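GrpB family protein (Enterococcus faecalis, PDB 2NRK) is of unknown function but belongs to the GrpB family of the nucleotidyltransferase clan, a kinship consistent with a nucleotide-handling role that remains unproven. Local coordinates at residues 118-123 and 162-167; 37-42 and 52-57; 9-14 and 44-49; 48-53 and 136-141. All blocks are in the same frame, centred on the assembly; numbering follows the deposited sequence.

Interaction 1. Residues 118-123 and 162-167; sequences LAFRNY and KIEKEA
Tyr123 lies across the backbone of helix segment 162-167 and shows how one aromatic side chain can serve both apolar and polar packing. Its CG stands anti to the backbone N (chi1 -173°), and one ring face receives the CA of Ala167, 4.0 Å from the ring centroid, in a CH-pi contact. The methyl of Ala167 fits in beside it, its CB 3.4 Å from Tyr123 CB and equally near the carbonyl oxygen of Ala119. At the edge of the ring Ile163 presents CG2. The phenol OH reaches on to donate to Glu166 OE1 at 2.7 Å, meeting the carboxylate on its anti side and 34° out of its plane. Phe120 leans in from one turn earlier on the same helix: CE1 lies 3.6 Å from Ile163 CG2, and CD1 packs on CG of Glu164, whose carboxylate end is drawn to Arg116. A water bridges the carbonyls of Ala119 and Ala167. The segment axes cross at 88°, 8.2 Å apart, with small alanines where the backbones come close. Helix 128-142 adds Ile130 against Tyr123, Ile163 and Glu166, while Leu118 of helix 111-126 packs on strand 34-40.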
# COMPACT_ATOMS: atom_id res chain seq x y z
N LEU A 118 5.11 -5.39 -4.71
CA LEU A 118 4.01 -6.35 -4.61
C LEU A 118 3.00 -6.16 -5.74
O LEU A 118 2.51 -7.14 -6.30
CB LEU A 118 3.28 -6.25 -3.25
CG LEU A 118 4.15 -6.67 -2.07
CD1 LEU A 118 3.39 -6.32 -0.75
CD2 LEU A 118 4.48 -8.18 -2.13
N ALA A 119 2.68 -4.91 -6.07
CA ALA A 119 1.69 -4.68 -7.12
C ALA A 119 2.21 -5.23 -8.45
O ALA A 119 1.46 -5.87 -9.18
CB ALA A 119 1.35 -3.19 -7.24
N PHE A 120 3.50 -4.97 -8.75
CA PHE A 120 4.15 -5.41 -9.99
C PHE A 120 4.05 -6.93 -10.11
O PHE A 120 3.58 -7.44 -11.13
CB PHE A 120 5.62 -4.97 -9.98
CG PHE A 120 6.39 -5.36 -11.22
CD1 PHE A 120 6.25 -4.64 -12.40
CD2 PHE A 120 7.31 -6.40 -11.15
CE1 PHE A 120 7.01 -4.99 -13.58
CE2 PHE A 120 8.05 -6.76 -12.31
CZ PHE A 120 7.89 -6.06 -13.50
N ARG A 121 4.42 -7.63 -9.04
CA ARG A 121 4.31 -9.08 -9.01
C ARG A 121 2.88 -9.56 -9.23
O ARG A 121 2.61 -10.41 -10.10
CB ARG A 121 4.81 -9.63 -7.66
CG ARG A 121 4.64 -11.16 -7.57
CD ARG A 121 4.80 -11.56 -6.11
NE ARG A 121 3.60 -11.18 -5.34
CZ ARG A 121 3.50 -11.34 -4.02
NH1 ARG A 121 4.51 -11.88 -3.31
NH2 ARG A 121 2.39 -10.96 -3.40
N ASN A 122 1.95 -9.00 -8.45
CA ASN A 122 0.56 -9.48 -8.50
C ASN A 122 -0.01 -9.29 -9.90
O ASN A 122 -0.72 -10.15 -10.43
CB ASN A 122 -0.27 -8.77 -7.45
CG ASN A 122 0.11 -9.15 -6.04
OD1 ASN A 122 0.93 -10.05 -5.81
ND2 ASN A 122 -0.51 -8.46 -5.06
N TYR A 123 0.30 -8.14 -10.50
CA TYR A 123 -0.20 -7.81 -11.83
C TYR A 123 0.35 -8.78 -12.89
O TYR A 123 -0.38 -9.25 -13.75
CB TYR A 123 0.23 -6.37 -12.15
CG TYR A 123 -0.33 -5.80 -13.43
CD1 TYR A 123 -1.72 -5.59 -13.58
CD2 TYR A 123 0.52 -5.45 -14.48
CE1 TYR A 123 -2.24 -5.04 -14.78
CE2 TYR A 123 0.01 -4.85 -15.67
CZ TYR A 123 -1.38 -4.67 -15.81
OH TYR A 123 -1.90 -4.10 -16.95
N LYS A 162 6.36 1.35 -16.99
CA LYS A 162 5.01 1.33 -17.54
C LYS A 162 4.16 0.28 -16.81
O LYS A 162 3.01 0.54 -16.40
CB LYS A 162 5.05 0.98 -19.04
CG LYS A 162 3.66 0.86 -19.64
CD LYS A 162 3.69 0.48 -21.13
CE LYS A 162 2.35 0.91 -21.74
NZ LYS A 162 2.09 0.40 -23.07
N ILE A 163 4.71 -0.91 -16.69
CA ILE A 163 3.99 -2.00 -16.04
C ILE A 163 3.76 -1.73 -14.56
O ILE A 163 2.69 -2.06 -14.00
CB ILE A 163 4.71 -3.37 -16.28
CG1 ILE A 163 4.76 -3.66 -17.79
CG2 ILE A 163 4.03 -4.52 -15.46
CD1 ILE A 163 3.40 -3.51 -18.51
N GLU A 164 4.76 -1.14 -13.91
CA GLU A 164 4.59 -0.81 -12.47
C GLU A 164 3.40 0.14 -12.28
O GLU A 164 2.65 0.06 -11.29
CB GLU A 164 5.86 -0.15 -11.91
CG GLU A 164 6.97 -1.17 -11.62
CD GLU A 164 8.30 -0.52 -11.14
OE1 GLU A 164 8.50 0.70 -11.34
OE2 GLU A 164 9.13 -1.28 -10.55
N LYS A 165 3.25 1.07 -13.21
CA LYS A 165 2.16 2.03 -13.13
C LYS A 165 0.81 1.34 -13.35
O LYS A 165 -0.14 1.54 -12.58
CB LYS A 165 2.40 3.16 -14.14
CG LYS A 165 1.33 4.19 -14.19
CD LYS A 165 1.86 5.45 -14.93
CE LYS A 165 0.73 6.41 -15.24
NZ LYS A 165 1.20 7.63 -16.01
N GLU A 166 0.71 0.52 -14.40
CA GLU A 166 -0.50 -0.27 -14.63
C GLU A 166 -0.81 -1.14 -13.41
O GLU A 166 -1.98 -1.28 -13.01
CB GLU A 166 -0.34 -1.17 -15.85
CG GLU A 166 -0.21 -0.40 -17.16
CD GLU A 166 -0.12 -1.31 -18.40
OE1 GLU A 166 -0.19 -2.55 -18.29
OE2 GLU A 166 0.02 -0.77 -19.52
N ALA A 167 0.24 -1.72 -12.82
CA ALA A 167 0.08 -2.66 -11.72
C ALA A 167 -0.48 -1.97 -10.47
O ALA A 167 -1.36 -2.52 -9.80
CB ALA A 167 1.43 -3.29 -11.38
O HOH W 1 -1.33 -5.15 -9.02

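Interaction 2. Residues 37-42 and 52-57; sequences VEHIGS and PIIDFL
Ile40 packs against Asp55 and Leu57 across two antiparallel strands, and its side chain can be followed atom by atom. From CB, CG1 sits between the backbone N and the carbonyl carbon (chi1 57°), a position that sets it 3.8 Å from Asp55 CB. The other branch, CG2, is anti to the carbonyl carbon and touches Leu57 CB at 3.7 Å, with Leu57 CD2 a little farther off. CD1, the tip, also comes to rest near Leu57 CB, the two side chains crossing at about a right angle. The backbones pair Glu38 with Leu57 through two nearly straight hydrogen bonds, Glu38 N to Leu57 O and Leu57 N to Glu38 O, both 2.8 Å. This is the pairing of edge strand 34-40 with strand 54-60 in a mixed sheet, whose next member, strand 101-107, runs parallel to 54-60 and supplies His104 to Asp55 OD1. On the other face His39 and Phe56 form a non-hydrogen-bonded pair, covered by Phe19 of helix 14-30. The His39 ring brings its edge to Asp55 O, 3.5 Å from CD2, while its NE2 bonds to Thr43. Beyond Ile40 the strands part: the carbonyl oxygens of Ile40 and Asp55 are 3.3 Å apart and cannot bond each other, since neither carries a proton, and a water donates to Ile40 O and to Asp55 OD2 while accepting from Asp55 N.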
# COMPACT_ATOMS: atom_id res chain seq x y z
N VAL A 37 8.09 -11.83 4.96
CA VAL A 37 9.03 -12.01 3.83
C VAL A 37 8.20 -12.45 2.65
O VAL A 37 7.47 -13.45 2.75
CB VAL A 37 10.13 -13.07 4.12
CG1 VAL A 37 11.06 -13.21 2.92
CG2 VAL A 37 10.96 -12.66 5.37
N GLU A 38 8.32 -11.69 1.57
CA GLU A 38 7.58 -11.97 0.32
C GLU A 38 8.56 -12.30 -0.82
O GLU A 38 9.63 -11.69 -0.94
CB GLU A 38 6.76 -10.72 -0.08
CG GLU A 38 5.59 -10.36 0.86
CD GLU A 38 4.28 -11.01 0.51
OE1 GLU A 38 4.21 -11.96 -0.33
OE2 GLU A 38 3.27 -10.56 1.12
N HIS A 39 8.14 -13.23 -1.67
CA HIS A 39 8.87 -13.52 -2.90
C HIS A 39 8.41 -12.50 -3.92
O HIS A 39 7.20 -12.34 -4.18
CB HIS A 39 8.47 -14.95 -3.33
CG HIS A 39 9.32 -15.52 -4.41
ND1 HIS A 39 9.03 -16.73 -4.98
CD2 HIS A 39 10.42 -15.05 -5.06
CE1 HIS A 39 9.91 -17.01 -5.92
NE2 HIS A 39 10.77 -16.01 -5.99
N ILE A 40 9.37 -11.78 -4.51
CA ILE A 40 9.05 -10.72 -5.45
C ILE A 40 9.92 -10.89 -6.69
O ILE A 40 10.70 -11.86 -6.81
CB ILE A 40 9.16 -9.32 -4.83
CG1 ILE A 40 10.57 -9.07 -4.24
CG2 ILE A 40 8.06 -9.12 -3.78
CD1 ILE A 40 11.00 -7.59 -4.22
N GLY A 41 9.77 -9.96 -7.63
CA GLY A 41 10.61 -9.95 -8.85
C GLY A 41 10.19 -11.05 -9.81
O GLY A 41 9.19 -11.72 -9.57
N SER A 42 10.95 -11.22 -10.89
CA SER A 42 10.46 -12.14 -11.95
C SER A 42 10.38 -13.58 -11.49
O SER A 42 9.50 -14.33 -11.98
CB SER A 42 11.31 -12.01 -13.20
OG SER A 42 11.06 -10.73 -13.76
N PRO A 52 18.07 -16.31 -12.95
CA PRO A 52 17.85 -17.16 -11.77
C PRO A 52 18.44 -16.55 -10.50
O PRO A 52 19.35 -17.14 -9.88
CB PRO A 52 18.57 -18.45 -12.14
CG PRO A 52 19.64 -18.04 -13.04
CD PRO A 52 19.13 -16.85 -13.83
N ILE A 53 17.94 -15.37 -10.15
CA ILE A 53 18.32 -14.65 -8.94
C ILE A 53 17.02 -14.42 -8.18
O ILE A 53 16.08 -13.80 -8.70
CB ILE A 53 18.96 -13.27 -9.25
CG1 ILE A 53 20.20 -13.45 -10.14
CG2 ILE A 53 19.31 -12.55 -7.96
CD1 ILE A 53 20.79 -12.12 -10.60
N ILE A 54 16.94 -14.96 -6.96
CA ILE A 54 15.69 -14.88 -6.20
C ILE A 54 15.65 -13.53 -5.49
O ILE A 54 16.58 -13.21 -4.73
CB ILE A 54 15.58 -15.99 -5.13
CG1 ILE A 54 15.85 -17.41 -5.69
CG2 ILE A 54 14.20 -15.93 -4.44
CD1 ILE A 54 14.90 -17.86 -6.77
N ASP A 55 14.58 -12.78 -5.71
CA ASP A 55 14.34 -11.52 -4.98
C ASP A 55 13.42 -11.71 -3.79
O ASP A 55 12.30 -12.30 -3.92
CB ASP A 55 13.72 -10.44 -5.88
CG ASP A 55 14.66 -10.03 -6.99
OD1 ASP A 55 15.58 -9.24 -6.71
OD2 ASP A 55 14.47 -10.52 -8.14
N PHE A 56 13.86 -11.16 -2.65
CA PHE A 56 13.13 -11.18 -1.36
C PHE A 56 12.74 -9.77 -0.95
O PHE A 56 13.57 -8.84 -1.01
CB PHE A 56 14.01 -11.77 -0.23
CG PHE A 56 14.49 -13.16 -0.51
CD1 PHE A 56 13.87 -14.25 0.09
CD2 PHE A 56 15.54 -13.39 -1.39
CE1 PHE A 56 14.26 -15.57 -0.20
CE2 PHE A 56 15.95 -14.70 -1.68
CZ PHE A 56 15.31 -15.80 -1.08
N LEU A 57 11.46 -9.62 -0.57
CA LEU A 57 10.96 -8.37 0.03
C LEU A 57 10.77 -8.65 1.51
O LEU A 57 9.99 -9.52 1.87
CB LEU A 57 9.64 -7.94 -0.62
CG LEU A 57 8.96 -6.69 0.01
CD1 LEU A 57 9.87 -5.46 -0.04
CD2 LEU A 57 7.63 -6.38 -0.70
O HOH W 2 12.77 -12.67 -8.29

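Interaction 3. Residues 9-14 and 44-49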
# COMPACT_ATOMS: atom_id res chain seq x y z
N THR A 9 16.91 -17.61 -17.99
CA THR A 9 16.46 -18.98 -18.27
C THR A 9 14.95 -19.02 -18.34
O THR A 9 14.27 -18.10 -17.89
CB THR A 9 16.94 -19.98 -17.19
OG1 THR A 9 16.17 -19.79 -15.98
CG2 THR A 9 18.43 -19.79 -16.89
N GLU A 10 14.41 -20.09 -18.91
CA GLU A 10 12.97 -20.33 -18.78
C GLU A 10 12.66 -20.46 -17.29
O GLU A 10 13.56 -20.69 -16.47
CB GLU A 10 12.54 -21.58 -19.56
CG GLU A 10 12.63 -21.40 -21.09
CD GLU A 10 11.92 -20.16 -21.61
OE1 GLU A 10 10.73 -19.94 -21.26
OE2 GLU A 10 12.54 -19.39 -22.38
N TYR A 11 11.40 -20.25 -16.94
CA TYR A 11 10.98 -20.32 -15.54
C TYR A 11 11.44 -21.64 -14.91
O TYR A 11 11.37 -22.69 -15.54
CB TYR A 11 9.46 -20.24 -15.47
CG TYR A 11 8.94 -20.34 -14.06
CD1 TYR A 11 9.06 -19.27 -13.19
CD2 TYR A 11 8.34 -21.51 -13.60
CE1 TYR A 11 8.61 -19.35 -11.88
CE2 TYR A 11 7.87 -21.60 -12.31
CZ TYR A 11 8.02 -20.54 -11.45
OH TYR A 11 7.53 -20.63 -10.16
N GLN A 12 11.91 -21.57 -13.66
CA GLN A 12 12.26 -22.78 -12.91
C GLN A 12 11.34 -22.92 -11.68
O GLN A 12 11.42 -22.11 -10.76
CB GLN A 12 13.73 -22.72 -12.46
CG GLN A 12 14.73 -22.61 -13.62
CD GLN A 12 16.17 -22.46 -13.13
OE1 GLN A 12 16.59 -23.15 -12.20
NE2 GLN A 12 16.94 -21.56 -13.77
N PRO A 13 10.47 -23.95 -11.66
CA PRO A 13 9.61 -24.12 -10.48
C PRO A 13 10.39 -24.19 -9.18
O PRO A 13 9.84 -23.84 -8.13
CB PRO A 13 8.89 -25.47 -10.73
CG PRO A 13 8.93 -25.67 -12.19
CD PRO A 13 10.20 -24.97 -12.69
N ALA A 14 11.65 -24.63 -9.26
CA ALA A 14 12.52 -24.73 -8.09
C ALA A 14 12.80 -23.39 -7.43
O ALA A 14 13.20 -23.36 -6.26
CB ALA A 14 13.84 -25.40 -8.46
N SER A 44 9.20 -14.76 -8.91
CA SER A 44 7.97 -14.96 -8.13
C SER A 44 6.73 -15.07 -9.03
O SER A 44 5.63 -15.20 -8.51
CB SER A 44 7.78 -13.80 -7.11
OG SER A 44 7.37 -12.60 -7.76
N VAL A 45 6.92 -14.99 -10.35
CA VAL A 45 5.79 -15.04 -11.29
C VAL A 45 5.85 -16.38 -12.01
O VAL A 45 6.71 -16.60 -12.88
CB VAL A 45 5.88 -13.89 -12.31
CG1 VAL A 45 4.70 -13.96 -13.31
CG2 VAL A 45 5.88 -12.55 -11.58
N PRO A 46 4.97 -17.32 -11.64
CA PRO A 46 5.04 -18.59 -12.33
C PRO A 46 5.02 -18.49 -13.86
O PRO A 46 4.24 -17.71 -14.44
CB PRO A 46 3.80 -19.35 -11.81
CG PRO A 46 3.67 -18.81 -10.37
CD PRO A 46 3.98 -17.32 -10.53
N ASN A 47 5.92 -19.25 -14.47
CA ASN A 47 6.08 -19.37 -15.93
C ASN A 47 6.73 -18.16 -16.62
O ASN A 47 6.81 -18.10 -17.85
CB ASN A 47 4.77 -19.81 -16.60
CG ASN A 47 4.17 -21.04 -15.93
OD1 ASN A 47 4.88 -21.99 -15.60
ND2 ASN A 47 2.86 -21.02 -15.74
N LEU A 48 7.25 -17.22 -15.83
CA LEU A 48 7.97 -16.08 -16.41
C LEU A 48 9.45 -16.43 -16.55
O LEU A 48 10.09 -16.84 -15.59
CB LEU A 48 7.80 -14.83 -15.53
CG LEU A 48 8.56 -13.57 -15.96
CD1 LEU A 48 8.26 -13.14 -17.41
CD2 LEU A 48 8.20 -12.44 -14.94
N ALA A 49 10.00 -16.24 -17.75
CA ALA A 49 11.44 -16.37 -17.96
C ALA A 49 12.17 -15.30 -17.14
O ALA A 49 11.70 -14.16 -17.02
CB ALA A 49 11.78 -16.23 -19.44
O HOH W 3 9.40 -19.63 -18.92
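Tyr11 lays one face of its ring on the backbone of the turn at residues 45-48, an example of an aromatic side chain packing against peptide groups more than against other side chains. CG is anti to the backbone N (chi1 178°), which carries it to the turn; the ring lies over the peptide that joins Pro46 to Asn47. Asn47 N stands 3.2 Å above the ring plane, over its centre, and Pro46 CA makes a CH-pi contact over the same face, offset toward the rim and 3.9 Å from the centroid. The Leu48 carbonyl oxygen approaches differently, at the ring edge and in its plane, 3.6 Å from Tyr11 CD1. The side chains of Pro46, Asn47 and Leu48 all start away from the segment 9-14, which is why the tyrosine meets main chain. The turn itself is type II, closed by Leu48 N to Val45 O, with Asn47 at positive phi (74°). Trp15 of helix 14-30 meets the Tyr11 ring with its plane at about 85°. Farther along, Ala49 CA lies 3.3 Å from Thr9 O in a CA-H...O contact. Direct polar bonding between the segments gives way to a water, which accepts from Tyr11 N and donates to Glu10 OE1 and, at a longer 3.2 Å, to Asn47 O. Cohesion here therefore rests on ring-to-peptide packing, CH contacts and water bridging, with the second carboxylate oxygen of Glu10 committed to Lys139 in a salt bridge.

Interaction 4. Residues 48-53 and 136-141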
# COMPACT_ATOMS: atom_id res chain seq x y z
N LEU A 48 7.25 -17.22 -15.83
CA LEU A 48 7.97 -16.08 -16.41
C LEU A 48 9.45 -16.43 -16.55
O LEU A 48 10.09 -16.84 -15.59
CB LEU A 48 7.80 -14.83 -15.53
CG LEU A 48 8.56 -13.57 -15.96
CD1 LEU A 48 8.26 -13.14 -17.41
CD2 LEU A 48 8.20 -12.44 -14.94
N ALA A 49 10.00 -16.24 -17.75
CA ALA A 49 11.44 -16.37 -17.96
C ALA A 49 12.17 -15.30 -17.14
O ALA A 49 11.70 -14.16 -17.02
CB ALA A 49 11.78 -16.23 -19.44
N ALA A 50 13.33 -15.65 -16.59
CA ALA A 50 14.01 -14.73 -15.66
C ALA A 50 15.46 -15.09 -15.44
O ALA A 50 15.84 -16.23 -15.60
CB ALA A 50 13.31 -14.75 -14.30
N LYS A 51 16.25 -14.12 -15.02
CA LYS A 51 17.56 -14.43 -14.44
C LYS A 51 17.30 -15.23 -13.16
O LYS A 51 16.38 -14.89 -12.40
CB LYS A 51 18.29 -13.16 -14.08
CG LYS A 51 18.74 -12.42 -15.33
CD LYS A 51 18.96 -10.96 -15.06
CE LYS A 51 20.20 -10.68 -14.26
NZ LYS A 51 20.98 -9.58 -14.96
N PRO A 52 18.07 -16.31 -12.95
CA PRO A 52 17.85 -17.16 -11.77
C PRO A 52 18.44 -16.55 -10.50
O PRO A 52 19.35 -17.14 -9.88
CB PRO A 52 18.57 -18.45 -12.14
CG PRO A 52 19.64 -18.04 -13.04
CD PRO A 52 19.13 -16.85 -13.83
N ILE A 53 17.94 -15.37 -10.15
CA ILE A 53 18.32 -14.65 -8.94
C ILE A 53 17.02 -14.42 -8.18
O ILE A 53 16.08 -13.80 -8.70
CB ILE A 53 18.96 -13.27 -9.25
CG1 ILE A 53 20.20 -13.45 -10.14
CG2 ILE A 53 19.31 -12.55 -7.96
CD1 ILE A 53 20.79 -12.12 -10.60
N THR A 136 9.81 -12.24 -23.21
CA THR A 136 10.31 -12.16 -24.58
C THR A 136 11.30 -11.01 -24.70
O THR A 136 12.34 -11.16 -25.32
CB THR A 136 9.14 -12.04 -25.59
OG1 THR A 136 8.40 -13.27 -25.57
CG2 THR A 136 9.64 -11.79 -27.02
N LEU A 137 10.98 -9.87 -24.09
CA LEU A 137 11.87 -8.73 -24.10
C LEU A 137 13.19 -9.07 -23.43
O LEU A 137 14.26 -8.76 -23.94
CB LEU A 137 11.22 -7.53 -23.43
CG LEU A 137 12.11 -6.31 -23.17
CD1 LEU A 137 12.67 -5.78 -24.50
CD2 LEU A 137 11.28 -5.28 -22.48
N LYS A 138 13.12 -9.73 -22.27
CA LYS A 138 14.34 -10.04 -21.52
C LYS A 138 15.23 -10.99 -22.33
O LYS A 138 16.46 -10.83 -22.37
CB LYS A 138 14.00 -10.61 -20.14
CG LYS A 138 13.43 -9.55 -19.16
CD LYS A 138 13.38 -10.05 -17.70
CE LYS A 138 12.16 -10.89 -17.46
NZ LYS A 138 12.19 -11.58 -16.14
N LYS A 139 14.60 -11.96 -23.00
CA LYS A 139 15.35 -12.93 -23.78
C LYS A 139 16.02 -12.22 -24.96
O LYS A 139 17.19 -12.48 -25.25
CB LYS A 139 14.44 -14.08 -24.24
CG LYS A 139 14.10 -15.04 -23.10
CD LYS A 139 13.36 -16.29 -23.56
CE LYS A 139 11.85 -16.12 -23.55
NZ LYS A 139 11.14 -17.36 -24.03
N GLN A 140 15.28 -11.33 -25.61
CA GLN A 140 15.80 -10.50 -26.71
C GLN A 140 16.98 -9.63 -26.27
O GLN A 140 17.99 -9.53 -26.97
CB GLN A 140 14.69 -9.60 -27.28
CG GLN A 140 13.86 -10.24 -28.39
CD GLN A 140 12.68 -9.37 -28.83
OE1 GLN A 140 12.66 -8.14 -28.66
NE2 GLN A 140 11.67 -10.02 -29.40
N LEU A 141 16.83 -8.98 -25.12
CA LEU A 141 17.90 -8.13 -24.58
C LEU A 141 19.19 -8.93 -24.33
O LEU A 141 20.27 -8.49 -24.73
CB LEU A 141 17.46 -7.42 -23.30
CG LEU A 141 16.51 -6.25 -23.51
CD1 LEU A 141 15.85 -5.88 -22.21
CD2 LEU A 141 17.25 -5.04 -24.11
O HOH W 4 14.80 -11.38 -14.73
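Lys138 reaches from its helix to the carbonyl oxygen of Ala49, showing how a long cationic side chain can bridge a gap between well-separated backbones. NZ donates to Ala49 O at 2.8 Å, in the plane of that carbonyl and with a C=O...N angle of 145°. The same nitrogen donates to a water 3.0 Å from Lys138 NZ and hydrogen-bonds with Ser42 OG, while Tyr134 offers its ring in a cation-pi interaction; these partners probably help to solvate the buried ammonium group. Around it lie Ala50, with CA 3.7 Å from Lys138 NZ and CB scarcely farther, and CG of Leu48, whose side chain crosses that of the lysine at about a right angle. Lys139 makes the second, apolar touch: its CE lies 4.1 Å from Ala49 CB. Both lysine chains bend at chi3 (-82° in Lys138 and -90° in Lys139), turning each CE aside from an otherwise extended chain.

In the next shell, Lys51 N donates to the water at 3.1 Å, tying it to a second point of the loop. The loop between strands 34-40 and 54-60 is joined to the N-terminal segment by a backbone hydrogen bond between Ala50 and Thr9. It thus lies between helix 128-142, which carries the lysines, and Trp15 of helix 14-30, which packs on Ala50 and Pro52, while Tyr152 of helix 149-152 touches both Lys51 and Lys138.

How the interactions relate
From the N terminus, interaction 3 comes first, joining the lead-in to helix 14-30 with the loop after strand 34-40 and closing a loop of 29 residues. Interaction 2 joins neighbouring antiparallel strands, with nine residues between its segments; these alternate with those of interaction 3, so the two cross. Interaction 4 starts on the loop that both use, sharing Leu48 and Ala49 with interaction 3, and spans 82 residues to helix 128-142. Interaction 1, joining helices 111-126 and 157-171, crosses interaction 4 but follows interactions 2 and 3 in series. Arg121 links interaction 1 to the sheet through Glu38 and His39, while interactions 2 and 4 touch and share Pro52 and Ile53.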